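Local atomic coordinates of alternansucrase (Leuconostoc mesenteroides, PDB entry 6HVG), a protein that belongs to glycoside hydrolase family 70, carries a catalytic domain of the TIM-barrel clan with a bound calcium ion, and has flanking cell-wall-binding-type repeats. Residues Q531-Y537 against M1248-I1253; D570-F576 against V1175-N1180. Numbering follows the deposited sequence.

Interaction 1. Residues Q531-Y537 against M1248-I1253; sequences QGGFLAY and MNGTNI
Four backbone hydrogen bonds form an antiparallel ladder: Ile1253 N to Gly533 O (2.8 Å), Leu535 N to Thr1251 O (2.9 Å), Thr1251 N to Leu535 O (3.1 Å) and Tyr537 N to Asn1249 O (2.8 Å). Leu535 and Thr1251 form the hydrogen-bonded pair. Phe534 with Asn1252 and Ala536 with Gly1250 are non-hydrogen-bonded pairs. The strand axes lie 4.6 Å apart at 156°. One water links Gln531 O, Asn1252 ND2 and Ile1253 O. Gly532 and Gly533 have positive phi and lead from a helix into the strand. Gly1250 CA lies 3.6 Å from the centroid of the Tyr537 ring (chi1 m), over its face, a CH-pi contact. A CB on Gly1250 would clash with Leu535 O. Leu535 CG packs on Ile1253 CG2 at 4.0 Å. The Asn1249 CA-to-CB bond points away, and its ND2 donates a hydrogen bond to OD2 of Asp581, a calcium ligand. The pairing joins the two middle strands of a six-stranded antiparallel sheet, some 710 residues apart in the family 70 chain.

Interaction 2. Residues D570-F576 against V1175-N1180; sequences DGKGSEF and VDERGN. With CA (calcium ion), chain C.
Neither segment pairs as a regular strand here. Residues 1176-1179 form a type I beta turn, closed by Gly1179 N to Asp1176 O at 2.8 Å. The 570-576 loop runs beside it, with Ser574 CA 4.1 Å from Arg1178 CA. Ser574 is the centre of an inverse gamma turn. Arg1178 is extended (chi1 m, chi2 and chi3 t), then bends at chi4 of 76°. Its NE and NH2 both donate to Asp570 O, at 3.1 and 3.0 Å. NE also makes a weak bond to Lys572 O at 3.0 Å. Ser574 OG lies over one face of the guanidinium and Asp570 OD1 over the other. The salt bridge from Asp570 OD1 to Arg1178 NE is long, 3.8 Å, and rests on charge alone. Lys572 is all t and reaches across, so that NZ donates to Arg1178 O at 3.0 Å. Glu1177 (chi1 p, chi2 t) accepts from Ser574 OG through OE2 at 2.6 Å.

The beta turn opens the longer loop that joins the neighbouring antiparallel strands 1166-1175 and 1190-1197, and docks on a calcium-binding loop. Glu575 (chi1 t, chi2 p) turns its carboxylate away from the turn. It binds calcium through O (2.2 Å) and OE2 (2.1 Å). Water 3, Asp581, Asn625 and Asp1159 complete the site. Next along, Phe576 N donates to Glu1177 O at 3.0 Å. The Phe576 ring (chi1 m) meets Val1175, with CE2 4.2 Å from CG2, and Gly1179, with CE2 3.7 Å from CA.

In the fold
The two interactions lie side by side, with centres about 11 Å apart. Along the chain the order is 531-537, 570-576, 1175-1180, 1248-1253, so interaction 2 is nested inside the loop closed by interaction 1. Both belong to the family 70 region. Strand 534-537 sits between 1248-1252 and 1166-1175 in one antiparallel sheet, and the latter strand runs into the turn of interaction 2. They touch directly: Phe534 O lies 2.8 Å from Val1175 N, a probable hydrogen bond, and Phe534 CG packs 3.5 Å from Phe576 CB. Asn1249 ND2 is 3.4 Å from Glu575 CG. The sheet therefore borders the calcium site.

Interaction 1. Residues Q531-Y537 against M1248-I1253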
loop_
_atom_site.group_PDB
_atom_site.type_symbol
_atom_site.label_atom_id
_atom_site.label_comp_id
_atom_site.label_asym_id
_atom_site.label_seq_id
_atom_site.Cartn_x
_atom_site.Cartn_y
_atom_site.Cartn_z
ATOM N N GLN A 531 -4.866 2.690 1.803
ATOM C CA GLN A 531 -5.992 3.090 2.648
ATOM C C GLN A 531 -6.864 1.984 3.255
ATOM O O GLN A 531 -7.835 2.282 3.962
ATOM C CB GLN A 531 -6.858 4.055 1.854
ATOM C CG GLN A 531 -6.290 5.455 1.815
ATOM C CD GLN A 531 -7.197 6.397 1.095
ATOM O OE1 GLN A 531 -7.642 6.107 0.002
ATOM N NE2 GLN A 531 -7.479 7.531 1.705
ATOM N N GLY A 532 -6.539 0.728 2.993
ATOM C CA GLY A 532 -7.202 -0.362 3.666
ATOM C C GLY A 532 -8.294 -1.096 2.910
ATOM O O GLY A 532 -8.821 -2.074 3.424
ATOM N N GLY A 533 -8.641 -0.645 1.705
ATOM C CA GLY A 533 -9.585 -1.397 0.860
ATOM C C GLY A 533 -10.578 -0.523 0.117
ATOM O O GLY A 533 -10.797 0.616 0.485
ATOM N N PHE A 534 -11.195 -1.069 -0.921
ATOM C CA PHE A 534 -12.080 -0.294 -1.777
ATOM C C PHE A 534 -13.480 -0.862 -1.897
ATOM O O PHE A 534 -13.675 -2.085 -1.817
ATOM C CB PHE A 534 -11.525 -0.239 -3.191
ATOM C CG PHE A 534 -10.125 0.250 -3.275
ATOM C CD1 PHE A 534 -9.823 1.583 -3.062
ATOM C CD2 PHE A 534 -9.115 -0.615 -3.585
ATOM C CE1 PHE A 534 -8.528 2.035 -3.132
ATOM C CE2 PHE A 534 -7.818 -0.164 -3.678
ATOM C CZ PHE A 534 -7.529 1.164 -3.459
ATOM N N LEU A 535 -14.419 0.046 -2.177
ATOM C CA LEU A 535 -15.796 -0.266 -2.493
ATOM C C LEU A 535 -16.113 0.221 -3.899
ATOM O O LEU A 535 -15.849 1.364 -4.220
ATOM C CB LEU A 535 -16.727 0.457 -1.544
ATOM C CG LEU A 535 -16.626 0.074 -0.071
ATOM C CD1 LEU A 535 -17.565 0.944 0.759
ATOM C CD2 LEU A 535 -16.953 -1.387 0.097
ATOM N N ALA A 536 -16.661 -0.652 -4.746
ATOM C CA ALA A 536 -17.093 -0.237 -6.070
ATOM C C ALA A 536 -18.591 0.063 -6.030
ATOM O O ALA A 536 -19.373 -0.761 -5.580
ATOM C CB ALA A 536 -16.801 -1.313 -7.086
ATOM N N TYR A 537 -18.986 1.237 -6.509
ATOM C CA TYR A 537 -20.381 1.599 -6.564
ATOM C C TYR A 537 -21.076 0.882 -7.714
ATOM O O TYR A 537 -20.475 0.637 -8.763
ATOM C CB TYR A 537 -20.569 3.107 -6.733
ATOM C CG TYR A 537 -19.966 3.977 -5.651
ATOM C CD1 TYR A 537 -19.712 3.503 -4.392
ATOM C CD2 TYR A 537 -19.660 5.311 -5.907
ATOM C CE1 TYR A 537 -19.124 4.313 -3.418
ATOM C CE2 TYR A 537 -19.109 6.125 -4.931
ATOM C CZ TYR A 537 -18.843 5.612 -3.691
ATOM O OH TYR A 537 -18.283 6.399 -2.741
ATOM N N MET A 1248 -18.697 8.709 -9.927
ATOM C CA MET A 1248 -17.604 8.032 -9.228
ATOM C C MET A 1248 -17.668 6.524 -9.421
ATOM O O MET A 1248 -18.742 5.953 -9.507
ATOM C CB MET A 1248 -17.671 8.331 -7.720
ATOM C CG MET A 1248 -17.597 9.808 -7.354
ATOM S SD MET A 1248 -15.967 10.512 -7.563
ATOM C CE MET A 1248 -16.348 12.238 -7.442
ATOM N N ASN A 1249 -16.504 5.887 -9.457
ATOM C CA ASN A 1249 -16.404 4.441 -9.463
ATOM C C ASN A 1249 -16.499 3.870 -8.069
ATOM O O ASN A 1249 -17.012 2.768 -7.877
ATOM C CB ASN A 1249 -15.080 4.003 -10.072
ATOM C CG ASN A 1249 -15.005 4.264 -11.565
ATOM O OD1 ASN A 1249 -16.020 4.302 -12.252
ATOM N ND2 ASN A 1249 -13.792 4.463 -12.069
ATOM N N GLY A 1250 -16.005 4.599 -7.084
ATOM C CA GLY A 1250 -16.056 4.100 -5.725
ATOM C C GLY A 1250 -15.276 4.933 -4.749
ATOM O O GLY A 1250 -15.057 6.128 -4.976
ATOM N N THR A 1251 -14.894 4.305 -3.642
ATOM C CA THR A 1251 -14.230 4.982 -2.545
ATOM C C THR A 1251 -13.365 3.981 -1.784
ATOM O O THR A 1251 -13.572 2.784 -1.861
ATOM C CB THR A 1251 -15.243 5.607 -1.557
ATOM O OG1 THR A 1251 -14.541 6.137 -0.425
ATOM C CG2 THR A 1251 -16.233 4.579 -1.058
ATOM N N ASN A 1252 -12.388 4.495 -1.053
ATOM C CA ASN A 1252 -11.737 3.708 -0.037
ATOM C C ASN A 1252 -12.757 3.478 1.081
ATOM O O ASN A 1252 -13.637 4.309 1.304
ATOM C CB ASN A 1252 -10.499 4.426 0.506
ATOM C CG ASN A 1252 -10.831 5.766 1.121
ATOM O OD1 ASN A 1252 -11.440 6.625 0.474
ATOM N ND2 ASN A 1252 -10.436 5.957 2.366
ATOM N N ILE A 1253 -12.657 2.345 1.765
ATOM C CA ILE A 1253 -13.598 2.009 2.811
ATOM C C ILE A 1253 -13.630 3.094 3.891
ATOM O O ILE A 1253 -12.586 3.578 4.312
ATOM C CB ILE A 1253 -13.308 0.635 3.446
ATOM C CG1 ILE A 1253 -11.916 0.572 4.057
ATOM C CG2 ILE A 1253 -13.512 -0.467 2.439
ATOM C CD1 ILE A 1253 -11.595 -0.751 4.715
HETATM O O HOH W 1 -9.705 4.009 4.119
HETATM O O HOH W 2 -17.786 0.632 -9.948
#

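Interaction 2. Residues D570-F576 against V1175-N1180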
loop_
_atom_site.group_PDB
_atom_site.type_symbol
_atom_site.label_atom_id
_atom_site.label_comp_id
_atom_site.label_asym_id
_atom_site.label_seq_id
_atom_site.Cartn_x
_atom_site.Cartn_y
_atom_site.Cartn_z
ATOM N N ASP A 570 -4.842 -10.321 -14.976
ATOM C CA ASP A 570 -4.172 -9.253 -14.219
ATOM C C ASP A 570 -3.860 -8.025 -15.076
ATOM O O ASP A 570 -3.473 -6.986 -14.552
ATOM C CB ASP A 570 -2.907 -9.779 -13.535
ATOM C CG ASP A 570 -3.185 -10.370 -12.153
ATOM O OD1 ASP A 570 -4.308 -10.213 -11.623
ATOM O OD2 ASP A 570 -2.267 -10.994 -11.590
ATOM N N GLY A 571 -4.038 -8.146 -16.392
ATOM C CA GLY A 571 -3.942 -7.016 -17.302
ATOM C C GLY A 571 -5.085 -6.025 -17.218
ATOM O O GLY A 571 -5.070 -4.995 -17.870
ATOM N N LYS A 572 -6.112 -6.339 -16.451
ATOM C CA LYS A 572 -7.121 -5.343 -16.144
ATOM C C LYS A 572 -6.479 -4.336 -15.230
ATOM O O LYS A 572 -5.767 -4.705 -14.288
ATOM C CB LYS A 572 -8.331 -5.963 -15.438
ATOM C CG LYS A 572 -9.492 -4.999 -15.271
ATOM C CD LYS A 572 -10.556 -5.554 -14.327
ATOM C CE LYS A 572 -11.821 -4.725 -14.387
ATOM N NZ LYS A 572 -12.782 -5.222 -13.400
ATOM N N GLY A 573 -6.754 -3.068 -15.488
ATOM C CA GLY A 573 -6.134 -1.997 -14.735
ATOM C C GLY A 573 -6.607 -1.916 -13.306
ATOM O O GLY A 573 -7.761 -2.236 -13.009
ATOM N N SER A 574 -5.717 -1.480 -12.421
ATOM C CA SER A 574 -6.058 -1.206 -11.047
ATOM C C SER A 574 -6.699 0.169 -11.014
ATOM O O SER A 574 -6.009 1.157 -10.843
ATOM C CB SER A 574 -4.793 -1.226 -10.192
ATOM O OG SER A 574 -4.020 -2.387 -10.484
ATOM N N GLU A 575 -8.018 0.211 -11.190
ATOM C CA GLU A 575 -8.774 1.440 -11.293
ATOM C C GLU A 575 -8.798 2.187 -9.986
ATOM O O GLU A 575 -8.860 3.423 -9.967
ATOM C CB GLU A 575 -10.208 1.124 -11.720
ATOM C CG GLU A 575 -11.113 2.336 -12.000
ATOM C CD GLU A 575 -10.627 3.247 -13.110
ATOM O OE1 GLU A 575 -10.721 2.847 -14.305
ATOM O OE2 GLU A 575 -10.165 4.368 -12.764
ATOM N N PHE A 576 -8.728 1.450 -8.888
ATOM C CA PHE A 576 -8.835 2.072 -7.570
ATOM C C PHE A 576 -7.481 2.274 -6.970
ATOM O O PHE A 576 -6.692 1.348 -6.924
ATOM C CB PHE A 576 -9.686 1.209 -6.651
ATOM C CG PHE A 576 -11.094 1.068 -7.119
ATOM C CD1 PHE A 576 -12.040 1.999 -6.781
ATOM C CD2 PHE A 576 -11.438 0.042 -7.952
ATOM C CE1 PHE A 576 -13.339 1.892 -7.243
ATOM C CE2 PHE A 576 -12.720 -0.088 -8.411
ATOM C CZ PHE A 576 -13.677 0.843 -8.060
ATOM N N VAL A 1175 -14.208 -4.527 -3.072
ATOM C CA VAL A 1175 -13.389 -4.895 -4.232
ATOM C C VAL A 1175 -11.933 -4.633 -3.974
ATOM O O VAL A 1175 -11.578 -3.850 -3.082
ATOM C CB VAL A 1175 -13.750 -4.078 -5.475
ATOM C CG1 VAL A 1175 -15.106 -4.473 -6.007
ATOM C CG2 VAL A 1175 -13.721 -2.590 -5.166
ATOM N N ASP A 1176 -11.102 -5.291 -4.783
ATOM C CA ASP A 1176 -9.656 -5.059 -4.794
ATOM C C ASP A 1176 -9.323 -3.955 -5.789
ATOM O O ASP A 1176 -10.226 -3.372 -6.398
ATOM C CB ASP A 1176 -8.884 -6.354 -5.083
ATOM C CG ASP A 1176 -9.148 -6.934 -6.469
ATOM O OD1 ASP A 1176 -9.627 -6.229 -7.375
ATOM O OD2 ASP A 1176 -8.831 -8.120 -6.684
ATOM N N GLU A 1177 -8.047 -3.630 -5.931
ATOM C CA GLU A 1177 -7.658 -2.490 -6.769
ATOM C C GLU A 1177 -8.186 -2.545 -8.196
ATOM O O GLU A 1177 -8.444 -1.498 -8.789
ATOM C CB GLU A 1177 -6.148 -2.352 -6.794
ATOM C CG GLU A 1177 -5.439 -3.478 -7.534
ATOM C CD GLU A 1177 -3.965 -3.487 -7.235
ATOM O OE1 GLU A 1177 -3.599 -3.705 -6.065
ATOM O OE2 GLU A 1177 -3.197 -3.246 -8.161
ATOM N N ARG A 1178 -8.376 -3.751 -8.727
ATOM C CA ARG A 1178 -8.936 -3.934 -10.076
ATOM C C ARG A 1178 -10.461 -3.923 -10.153
ATOM O O ARG A 1178 -11.033 -4.146 -11.226
ATOM C CB ARG A 1178 -8.435 -5.247 -10.690
ATOM C CG ARG A 1178 -6.942 -5.270 -10.973
ATOM C CD ARG A 1178 -6.513 -6.579 -11.589
ATOM N NE ARG A 1178 -5.120 -6.547 -11.991
ATOM C CZ ARG A 1178 -4.082 -6.643 -11.160
ATOM N NH1 ARG A 1178 -4.261 -6.778 -9.851
ATOM N NH2 ARG A 1178 -2.840 -6.574 -11.645
ATOM N N GLY A 1179 -11.130 -3.704 -9.036
ATOM C CA GLY A 1179 -12.589 -3.702 -9.032
ATOM C C GLY A 1179 -13.233 -5.083 -9.104
ATOM O O GLY A 1179 -14.372 -5.218 -9.490
ATOM N N ASN A 1180 -12.487 -6.105 -8.721
ATOM C CA ASN A 1180 -12.991 -7.455 -8.642
ATOM C C ASN A 1180 -13.401 -7.742 -7.234
ATOM O O ASN A 1180 -12.708 -7.409 -6.280
ATOM C CB ASN A 1180 -11.934 -8.462 -9.060
ATOM C CG ASN A 1180 -11.597 -8.358 -10.523
ATOM O OD1 ASN A 1180 -12.467 -8.067 -11.346
ATOM N ND2 ASN A 1180 -10.325 -8.588 -10.858
HETATM CA CA CA C . -9.340 5.235 -11.083
HETATM O O HOH W 3 -10.199 7.287 -11.902
#